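Local coordinates for protein alpha-fucosidase (Bifidobacterium bifidum, PDB 2EAC) that probably cleaves alpha-L-fucosidic linkages, this chain holding the catalytic domain and its flanking domains of a longer calcium-binding membrane protein, at residues A[88-93]-A[486-491]; A[392-397]-A[417-422]; A[396-401]-A[762-767]. All coordinates share one frame; numbering follows the deposited sequence.

Overall arrangement
The three contacts run from the interdomain boundary inward to the bound deoxyfuconojirimycin-type inhibitor. Contact 1 joins residue range 88-93, in the N-terminal family-65-like portion, to 486-491 in the catalytic domain, whereas contacts 2 and 3 lie wholly within the catalytic domain. Centres of contacts 1 and 2 are 14 Å apart, and strands 486-487 and 419-420 pair antiparallel between them. Contacts 2 and 3, with centres 9 Å apart, share Asn396 and Leu397. Along the chain, contact 2 is nested inside the loop closed by contact 1, while contact 3 crosses it. Contacts 2 and 3 both touch the inhibitor and contact 2 supplies a calcium ligand, while contact 1 ties the two domains together at a distance from both.

Contact 1: A[88-93]-A[486-491]; sequences TSYNGG and ENTAYG
Tyr90 reaches over from the N-terminal family-65-like domain and donates its hydroxyl hydrogen to the carbonyl oxygen of Tyr490 in the catalytic domain, whose backbone folds into an ST turn: Thr488 OG1 accepts from Tyr490 N. The Tyr90 OH to Tyr490 O distance is 2.6 Å, and the hydroxyl comes in above the carbonyl plane, 48° out of it, while the oxygen itself sits at the edge of the phenol ring, near its plane. With CG anti to the backbone N (chi1 -176°), the Tyr90 ring is carried toward the turn, and its OH also comes within 3.6 Å of Tyr490 CB. A water joins the phenol to the turn, donating to Tyr90 OH at 3.3 Å and lying 2.8 Å from Thr488 OG1. An alanine here would be likely to leave Tyr490 O without its phenol donor, deprive the water of an acceptor and open a gap between the two domains. The catalytic side is buried, and the Tyr490 hydroxyl is taken up by Trp80 O. Toward the loop 88-93 the contact loosens, for Tyr90 is only partly buried. The loop then doubles back, placing Gly92 N 3.5 Å above one face of the Tyr90 ring, near the rim, and bringing Gly92 CA to 3.5 Å from Gly491 O.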
loop_
_atom_site.group_PDB
_atom_site.type_symbol
_atom_site.label_atom_id
_atom_site.label_comp_id
_atom_site.label_asym_id
_atom_site.label_seq_id
_atom_site.Cartn_x
_atom_site.Cartn_y
_atom_site.Cartn_z
ATOM N N THR A 88 -7.477 25.304 18.489
ATOM C CA THR A 88 -6.674 26.522 18.432
ATOM C C THR A 88 -5.200 26.268 18.722
ATOM O O THR A 88 -4.369 27.231 18.749
ATOM C CB THR A 88 -7.234 27.567 19.459
ATOM O OG1 THR A 88 -7.171 27.030 20.789
ATOM C CG2 THR A 88 -8.720 27.864 19.134
ATOM N N SER A 89 -4.867 24.992 18.950
ATOM C CA SER A 89 -3.521 24.606 19.366
ATOM C C SER A 89 -2.953 23.367 18.629
ATOM O O SER A 89 -2.000 22.749 19.093
ATOM C CB SER A 89 -3.486 24.385 20.887
ATOM O OG SER A 89 -4.296 23.273 21.242
ATOM N N TYR A 90 -3.491 23.036 17.469
ATOM C CA TYR A 90 -3.008 21.862 16.727
ATOM C C TYR A 90 -1.474 21.890 16.536
ATOM O O TYR A 90 -0.931 22.847 15.955
ATOM C CB TYR A 90 -3.677 21.792 15.346
ATOM C CG TYR A 90 -3.268 20.535 14.607
ATOM C CD1 TYR A 90 -3.807 19.278 14.968
ATOM C CD2 TYR A 90 -2.303 20.582 13.598
ATOM C CE1 TYR A 90 -3.386 18.106 14.303
ATOM C CE2 TYR A 90 -1.906 19.402 12.919
ATOM C CZ TYR A 90 -2.464 18.183 13.284
ATOM O OH TYR A 90 -2.075 17.029 12.614
ATOM N N ASN A 91 -0.786 20.834 16.989
ATOM C CA ASN A 91 0.667 20.748 16.859
ATOM C C ASN A 91 1.032 19.313 16.521
ATOM O O ASN A 91 1.956 18.777 17.096
ATOM C CB ASN A 91 1.347 21.177 18.196
ATOM C CG ASN A 91 2.874 21.343 18.088
ATOM O OD1 ASN A 91 3.418 21.665 17.015
ATOM N ND2 ASN A 91 3.582 21.126 19.223
ATOM N N GLY A 92 0.298 18.677 15.602
ATOM C CA GLY A 92 0.680 17.342 15.119
ATOM C C GLY A 92 0.529 16.213 16.134
ATOM O O GLY A 92 1.017 15.091 15.925
ATOM N N GLY A 93 -0.201 16.494 17.207
ATOM C CA GLY A 93 -0.395 15.568 18.300
ATOM C C GLY A 93 0.723 15.578 19.331
ATOM O O GLY A 93 0.664 14.823 20.308
ATOM N N GLU A 486 0.270 5.681 13.525
ATOM C CA GLU A 486 -0.899 6.348 13.004
ATOM C C GLU A 486 -0.583 7.736 12.440
ATOM O O GLU A 486 -0.182 8.662 13.182
ATOM C CB GLU A 486 -1.991 6.451 14.072
ATOM C CG GLU A 486 -2.457 5.105 14.676
ATOM C CD GLU A 486 -3.720 5.305 15.573
ATOM O OE1 GLU A 486 -3.876 6.402 16.138
ATOM O OE2 GLU A 486 -4.542 4.368 15.723
ATOM N N ASN A 487 -0.846 7.880 11.139
ATOM C CA ASN A 487 -0.545 9.096 10.408
ATOM C C ASN A 487 -1.785 9.572 9.645
ATOM O O ASN A 487 -2.726 8.808 9.446
ATOM C CB ASN A 487 0.704 8.867 9.498
ATOM C CG ASN A 487 2.006 8.998 10.273
ATOM O OD1 ASN A 487 2.501 10.102 10.473
ATOM N ND2 ASN A 487 2.529 7.890 10.764
ATOM N N THR A 488 -1.803 10.841 9.240
ATOM C CA THR A 488 -2.984 11.452 8.646
ATOM C C THR A 488 -2.586 12.342 7.478
ATOM O O THR A 488 -1.414 12.322 7.041
ATOM C CB THR A 488 -3.720 12.324 9.689
ATOM O OG1 THR A 488 -2.908 13.462 10.013
ATOM C CG2 THR A 488 -4.076 11.518 10.983
ATOM N N ALA A 489 -3.547 13.135 6.977
ATOM C CA ALA A 489 -3.262 14.151 5.966
ATOM C C ALA A 489 -2.489 15.377 6.491
ATOM O O ALA A 489 -2.014 16.213 5.705
ATOM C CB ALA A 489 -4.580 14.601 5.291
ATOM N N TYR A 490 -2.313 15.466 7.815
ATOM C CA TYR A 490 -1.940 16.726 8.436
ATOM C C TYR A 490 -0.726 16.629 9.361
ATOM O O TYR A 490 -0.694 17.322 10.385
ATOM C CB TYR A 490 -3.137 17.300 9.226
ATOM C CG TYR A 490 -4.401 17.504 8.413
ATOM C CD1 TYR A 490 -4.454 18.456 7.403
ATOM C CD2 TYR A 490 -5.542 16.735 8.662
ATOM C CE1 TYR A 490 -5.611 18.634 6.661
ATOM C CE2 TYR A 490 -6.697 16.913 7.949
ATOM C CZ TYR A 490 -6.734 17.864 6.929
ATOM O OH TYR A 490 -7.880 18.051 6.161
ATOM N N GLY A 491 0.254 15.770 9.037
ATOM C CA GLY A 491 1.533 15.742 9.791
ATOM C C GLY A 491 1.330 15.341 11.231
ATOM O O GLY A 491 1.936 15.894 12.149
HETATM O O HOH W 1 -4.434 14.925 11.789
#

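Contact 2: A[392-397]-A[417-422]; sequences QLPSNL and SDFHMN. With CA (calcium ion), chain C; DFU ((2S,3R,4S,5R)-2-methylpiperidine-3,4,5-triol), chain E.
Phe419 sets one edge of its ring, CD1 to CZ, against the loop 392-397. Its CB points away from that loop, but with CG anti to the carbonyl carbon (chi1 -51°) the ring swings back. CD1 faces Ser395 O at the ring edge; one step on, CE1 comes within 3.3 Å of Pro394 O, also near the ring plane, and within 3.5 Å of Asn396 CB. The Pro394 ring crosses the phenyl at about a right angle, and the tip, CZ, ends 4.0 Å from Leu393 CB. This loop and the short strand 419-420, which pairs antiparallel with 486-487, belong to the catalytic (alpha/alpha)6 barrel of family 95. At one end of the loop Leu393 O binds a calcium ion at 2.8 Å, its other ligands being Glu77, Ser386 and Gly57. Towards the other, Leu397 N donates to Asp418 O at 2.9 Å, in the carbonyl plane but bent at the hydrogen (132°). Ser417 OG adds a weak bond to Asn396 OD1, an oxygen whose stronger donor is Gln398 N. Beyond its backbone bond, Leu397 lies alongside Asp418, pointing the same way, and sets CD2 3.8 Å from His420 CB. Leu397 and His420 both border the inhibitor: its methyl carbon C6 sits over the centre of one face of the His420 imidazole and 3.8 Å from Leu397 CD1.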
loop_
_atom_site.group_PDB
_atom_site.type_symbol
_atom_site.label_atom_id
_atom_site.label_comp_id
_atom_site.label_asym_id
_atom_site.label_seq_id
_atom_site.Cartn_x
_atom_site.Cartn_y
_atom_site.Cartn_z
ATOM N N GLN A 392 -2.872 13.770 -4.580
ATOM C CA GLN A 392 -2.283 14.552 -3.490
ATOM C C GLN A 392 -1.790 13.701 -2.339
ATOM O O GLN A 392 -0.912 14.147 -1.593
ATOM C CB GLN A 392 -3.284 15.571 -2.975
ATOM C CG GLN A 392 -3.685 16.528 -4.097
ATOM C CD GLN A 392 -4.299 17.752 -3.558
ATOM O OE1 GLN A 392 -3.595 18.601 -2.993
ATOM N NE2 GLN A 392 -5.617 17.877 -3.715
ATOM N N LEU A 393 -2.382 12.512 -2.165
ATOM C CA LEU A 393 -2.057 11.604 -1.037
ATOM C C LEU A 393 -1.881 10.174 -1.514
ATOM O O LEU A 393 -2.488 9.791 -2.509
ATOM C CB LEU A 393 -3.157 11.634 0.051
ATOM C CG LEU A 393 -3.306 12.976 0.792
ATOM C CD1 LEU A 393 -4.629 13.068 1.539
ATOM C CD2 LEU A 393 -2.099 13.247 1.733
ATOM N N PRO A 394 -1.091 9.365 -0.777
ATOM C CA PRO A 394 -0.978 7.962 -1.190
ATOM C C PRO A 394 -2.294 7.209 -0.869
ATOM O O PRO A 394 -3.220 7.787 -0.265
ATOM C CB PRO A 394 0.188 7.399 -0.330
ATOM C CG PRO A 394 0.307 8.342 0.897
ATOM C CD PRO A 394 -0.279 9.709 0.425
ATOM N N SER A 395 -2.377 5.953 -1.293
ATOM C CA SER A 395 -3.475 5.090 -0.884
ATOM C C SER A 395 -3.521 4.960 0.664
ATOM O O SER A 395 -2.478 4.858 1.330
ATOM C CB SER A 395 -3.312 3.735 -1.579
ATOM O OG SER A 395 -2.046 3.222 -1.264
ATOM N N ASN A 396 -4.713 5.080 1.248
ATOM C CA ASN A 396 -4.845 4.935 2.699
ATOM C C ASN A 396 -5.312 3.493 2.999
ATOM O O ASN A 396 -5.236 2.636 2.109
ATOM C CB ASN A 396 -5.757 6.058 3.258
ATOM C CG ASN A 396 -7.216 5.962 2.722
ATOM O OD1 ASN A 396 -7.765 4.878 2.611
ATOM N ND2 ASN A 396 -7.827 7.099 2.414
ATOM N N LEU A 397 -5.818 3.200 4.199
ATOM C CA LEU A 397 -6.185 1.804 4.558
ATOM C C LEU A 397 -7.244 1.199 3.648
ATOM O O LEU A 397 -7.393 -0.045 3.598
ATOM C CB LEU A 397 -6.699 1.708 5.990
ATOM C CG LEU A 397 -5.673 1.782 7.123
ATOM C CD1 LEU A 397 -6.386 1.849 8.483
ATOM C CD2 LEU A 397 -4.695 0.557 7.079
ATOM N N SER A 417 -9.491 4.836 8.521
ATOM C CA SER A 417 -9.065 4.581 7.120
ATOM C C SER A 417 -7.814 5.431 6.797
ATOM O O SER A 417 -7.705 6.048 5.737
ATOM C CB SER A 417 -10.204 4.821 6.140
ATOM O OG SER A 417 -9.799 4.517 4.822
ATOM N N ASP A 418 -6.875 5.406 7.737
ATOM C CA ASP A 418 -5.738 6.337 7.809
ATOM C C ASP A 418 -4.490 5.815 7.075
ATOM O O ASP A 418 -4.589 4.903 6.232
ATOM C CB ASP A 418 -5.464 6.713 9.290
ATOM C CG ASP A 418 -4.846 5.576 10.124
ATOM O OD1 ASP A 418 -4.632 4.464 9.598
ATOM O OD2 ASP A 418 -4.538 5.796 11.336
ATOM N N PHE A 419 -3.338 6.427 7.351
ATOM C CA PHE A 419 -2.021 5.972 6.840
ATOM C C PHE A 419 -1.305 5.293 7.998
ATOM O O PHE A 419 -0.824 5.953 8.955
ATOM C CB PHE A 419 -1.215 7.139 6.222
ATOM C CG PHE A 419 -2.013 7.947 5.205
ATOM C CD1 PHE A 419 -2.240 7.449 3.917
ATOM C CD2 PHE A 419 -2.556 9.185 5.543
ATOM C CE1 PHE A 419 -2.985 8.180 2.992
ATOM C CE2 PHE A 419 -3.297 9.929 4.627
ATOM C CZ PHE A 419 -3.523 9.412 3.334
ATOM N N HIS A 420 -1.283 3.964 7.932
ATOM C CA HIS A 420 -0.889 3.150 9.054
ATOM C C HIS A 420 0.467 2.533 8.729
ATOM O O HIS A 420 0.569 1.671 7.837
ATOM C CB HIS A 420 -1.956 2.068 9.252
ATOM C CG HIS A 420 -2.534 2.033 10.627
ATOM N ND1 HIS A 420 -2.082 1.161 11.600
ATOM C CD2 HIS A 420 -3.538 2.752 11.192
ATOM C CE1 HIS A 420 -2.785 1.349 12.707
ATOM N NE2 HIS A 420 -3.671 2.304 12.485
ATOM N N MET A 421 1.501 2.978 9.436
ATOM C CA MET A 421 2.864 2.788 8.966
ATOM C C MET A 421 3.610 1.741 9.784
ATOM O O MET A 421 4.849 1.769 9.838
ATOM C CB MET A 421 3.653 4.112 8.975
ATOM C CG MET A 421 3.096 5.246 8.153
ATOM S SD MET A 421 4.431 6.274 7.417
ATOM C CE MET A 421 5.425 6.815 8.816
ATOM N N ASN A 422 2.886 0.819 10.425
ATOM C CA ASN A 422 3.568 -0.312 11.059
ATOM C C ASN A 422 3.358 -1.627 10.318
ATOM O O ASN A 422 3.513 -2.704 10.924
ATOM C CB ASN A 422 3.292 -0.447 12.581
ATOM C CG ASN A 422 1.884 -0.935 12.894
ATOM O OD1 ASN A 422 0.986 -0.838 12.053
ATOM N ND2 ASN A 422 1.683 -1.454 14.120
HETATM CA CA CA C . -5.060 8.955 -3.296
HETATM C C1 DFU E . -2.698 -2.496 13.215
HETATM C C2 DFU E . -2.859 -3.988 12.930
HETATM C C3 DFU E . -4.318 -4.324 12.595
HETATM C C4 DFU E . -4.820 -3.475 11.425
HETATM C C5 DFU E . -4.646 -1.975 11.732
HETATM C C6 DFU E . -5.080 -1.104 10.551
HETATM O O4 DFU E . -4.054 -3.786 10.238
HETATM O O3 DFU E . -4.424 -5.716 12.275
HETATM O O2 DFU E . -2.353 -4.762 14.038
HETATM N N5 DFU E . -3.265 -1.737 12.102
#

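Contact 3: A[396-401]-A[762-767]; sequences NLQGIW and APFQID. With DFU ((2S,3R,4S,5R)-2-methylpiperidine-3,4,5-triol), chain E.
Leu397 O accepts from Ile766 N at 2.9 Å in a nearly straight bond (166° at the hydrogen), the donor tilted 19° from the carbonyl plane. The carbonyl is presented by a type I turn from Asn396 to Gly399, fixed from within by an Asx turn in which Gln398 N donates to Asn396 OD1 at 2.8 Å. Ile766 packs against the turn with both branches. CG2 lies 3.5 Å from Gly399 N, and CG1, anti to the backbone N (chi1 -152°), carries CD1 onto the edge of the Trp401 indole, 3.7 Å from CZ3. Phe764 works beside it: its CE2 sits 3.6 Å from Gln398 CB, and Trp401 O meets the same ring at its edge, in plane. Gln765, bent at chi2, brings its amide back across the Leu397 methyls. Asp767, just beyond, is bonded through OD2 to Asn424, which also holds the inhibitor together with His679, His761, Arg678 and Trp723. The Gln765 amide comes up beside the inhibitor's methyl carbon C6, next to Leu397, so two loops of the catalytic barrel together line the pocket there, one with methyls and one with an amide, at the inhibitor site, which probably receives the fucose residue.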
loop_
_atom_site.group_PDB
_atom_site.type_symbol
_atom_site.label_atom_id
_atom_site.label_comp_id
_atom_site.label_asym_id
_atom_site.label_seq_id
_atom_site.Cartn_x
_atom_site.Cartn_y
_atom_site.Cartn_z
ATOM N N ASN A 396 -4.713 5.080 1.248
ATOM C CA ASN A 396 -4.845 4.935 2.699
ATOM C C ASN A 396 -5.312 3.493 2.999
ATOM O O ASN A 396 -5.236 2.636 2.109
ATOM C CB ASN A 396 -5.757 6.058 3.258
ATOM C CG ASN A 396 -7.216 5.962 2.722
ATOM O OD1 ASN A 396 -7.765 4.878 2.611
ATOM N ND2 ASN A 396 -7.827 7.099 2.414
ATOM N N LEU A 397 -5.818 3.200 4.199
ATOM C CA LEU A 397 -6.185 1.804 4.558
ATOM C C LEU A 397 -7.244 1.199 3.648
ATOM O O LEU A 397 -7.393 -0.045 3.598
ATOM C CB LEU A 397 -6.699 1.708 5.990
ATOM C CG LEU A 397 -5.673 1.782 7.123
ATOM C CD1 LEU A 397 -6.386 1.849 8.483
ATOM C CD2 LEU A 397 -4.695 0.557 7.079
ATOM N N GLN A 398 -7.985 2.074 2.958
ATOM C CA GLN A 398 -9.079 1.655 2.070
ATOM C C GLN A 398 -8.888 2.129 0.631
ATOM O O GLN A 398 -9.830 2.099 -0.181
ATOM C CB GLN A 398 -10.415 2.120 2.663
ATOM C CG GLN A 398 -10.778 1.338 3.968
ATOM C CD GLN A 398 -12.124 1.754 4.557
ATOM O OE1 GLN A 398 -13.032 2.217 3.828
ATOM N NE2 GLN A 398 -12.272 1.580 5.870
ATOM N N GLY A 399 -7.651 2.508 0.295
ATOM C CA GLY A 399 -7.319 3.074 -1.021
ATOM C C GLY A 399 -7.751 4.510 -1.078
ATOM O O GLY A 399 -7.072 5.409 -0.544
ATOM N N ILE A 400 -8.885 4.720 -1.724
ATOM C CA ILE A 400 -9.668 5.964 -1.640
ATOM C C ILE A 400 -11.151 5.678 -1.371
ATOM O O ILE A 400 -11.937 6.621 -1.308
ATOM C CB ILE A 400 -9.549 6.888 -2.902
ATOM C CG1 ILE A 400 -9.967 6.149 -4.183
ATOM C CG2 ILE A 400 -8.129 7.545 -3.011
ATOM C CD1 ILE A 400 -10.185 7.099 -5.386
ATOM N N TRP A 401 -11.515 4.408 -1.154
ATOM C CA TRP A 401 -12.930 4.013 -1.111
ATOM C C TRP A 401 -13.478 3.753 0.299
ATOM O O TRP A 401 -12.971 2.934 1.036
ATOM C CB TRP A 401 -13.209 2.808 -2.041
ATOM C CG TRP A 401 -12.754 3.047 -3.475
ATOM C CD1 TRP A 401 -13.466 3.672 -4.475
ATOM C CD2 TRP A 401 -11.488 2.695 -4.051
ATOM N NE1 TRP A 401 -12.739 3.703 -5.630
ATOM C CE2 TRP A 401 -11.515 3.120 -5.404
ATOM C CE3 TRP A 401 -10.336 2.031 -3.562
ATOM C CZ2 TRP A 401 -10.426 2.925 -6.283
ATOM C CZ3 TRP A 401 -9.251 1.820 -4.441
ATOM C CH2 TRP A 401 -9.312 2.271 -5.787
ATOM N N ALA A 762 -11.368 -9.015 9.135
ATOM C CA ALA A 762 -12.351 -8.025 8.702
ATOM C C ALA A 762 -12.278 -6.741 9.553
ATOM O O ALA A 762 -11.722 -6.746 10.671
ATOM C CB ALA A 762 -13.792 -8.644 8.790
ATOM N N PRO A 763 -12.828 -5.626 9.043
ATOM C CA PRO A 763 -13.546 -5.382 7.783
ATOM C C PRO A 763 -12.614 -5.210 6.555
ATOM O O PRO A 763 -11.426 -5.544 6.618
ATOM C CB PRO A 763 -14.287 -4.071 8.078
ATOM C CG PRO A 763 -13.341 -3.316 8.990
ATOM C CD PRO A 763 -12.737 -4.407 9.873
ATOM N N PHE A 764 -13.175 -4.723 5.444
ATOM C CA PHE A 764 -12.417 -4.363 4.237
ATOM C C PHE A 764 -11.201 -3.552 4.611
ATOM O O PHE A 764 -11.329 -2.515 5.265
ATOM C CB PHE A 764 -13.303 -3.533 3.287
ATOM C CG PHE A 764 -12.524 -2.723 2.244
ATOM C CD1 PHE A 764 -11.490 -3.295 1.486
ATOM C CD2 PHE A 764 -12.877 -1.384 1.983
ATOM C CE1 PHE A 764 -10.791 -2.532 0.497
ATOM C CE2 PHE A 764 -12.168 -0.601 0.996
ATOM C CZ PHE A 764 -11.136 -1.201 0.244
ATOM N N GLN A 765 -10.036 -4.059 4.201
ATOM C CA GLN A 765 -8.766 -3.376 4.307
ATOM C C GLN A 765 -8.049 -3.670 3.015
ATOM O O GLN A 765 -7.906 -4.832 2.641
ATOM C CB GLN A 765 -7.946 -3.946 5.473
ATOM C CG GLN A 765 -8.502 -3.560 6.860
ATOM C CD GLN A 765 -8.312 -2.083 7.142
ATOM O OE1 GLN A 765 -9.241 -1.256 6.979
ATOM N NE2 GLN A 765 -7.100 -1.730 7.530
ATOM N N ILE A 766 -7.616 -2.630 2.316
ATOM C CA ILE A 766 -7.027 -2.818 0.980
ATOM C C ILE A 766 -5.603 -3.386 1.014
ATOM O O ILE A 766 -5.115 -3.929 0.019
ATOM C CB ILE A 766 -7.088 -1.501 0.187
ATOM C CG1 ILE A 766 -7.159 -1.751 -1.353
ATOM C CG2 ILE A 766 -5.992 -0.510 0.663
ATOM C CD1 ILE A 766 -7.431 -0.497 -2.177
ATOM N N ASP A 767 -4.909 -3.228 2.148
ATOM C CA ASP A 767 -3.540 -3.729 2.255
ATOM C C ASP A 767 -3.377 -5.114 1.612
ATOM O O ASP A 767 -2.465 -5.309 0.810
ATOM C CB ASP A 767 -3.027 -3.743 3.712
ATOM C CG ASP A 767 -4.089 -4.203 4.734
ATOM O OD1 ASP A 767 -4.960 -5.067 4.413
ATOM O OD2 ASP A 767 -4.016 -3.681 5.880
HETATM C C1 DFU E . -2.698 -2.496 13.215
HETATM C C2 DFU E . -2.859 -3.988 12.930
HETATM C C3 DFU E . -4.318 -4.324 12.595
HETATM C C4 DFU E . -4.820 -3.475 11.425
HETATM C C5 DFU E . -4.646 -1.975 11.732
HETATM C C6 DFU E . -5.080 -1.104 10.551
HETATM O O4 DFU E . -4.054 -3.786 10.238
HETATM O O3 DFU E . -4.424 -5.716 12.275
HETATM O O2 DFU E . -2.353 -4.762 14.038
HETATM N N5 DFU E . -3.265 -1.737 12.102
#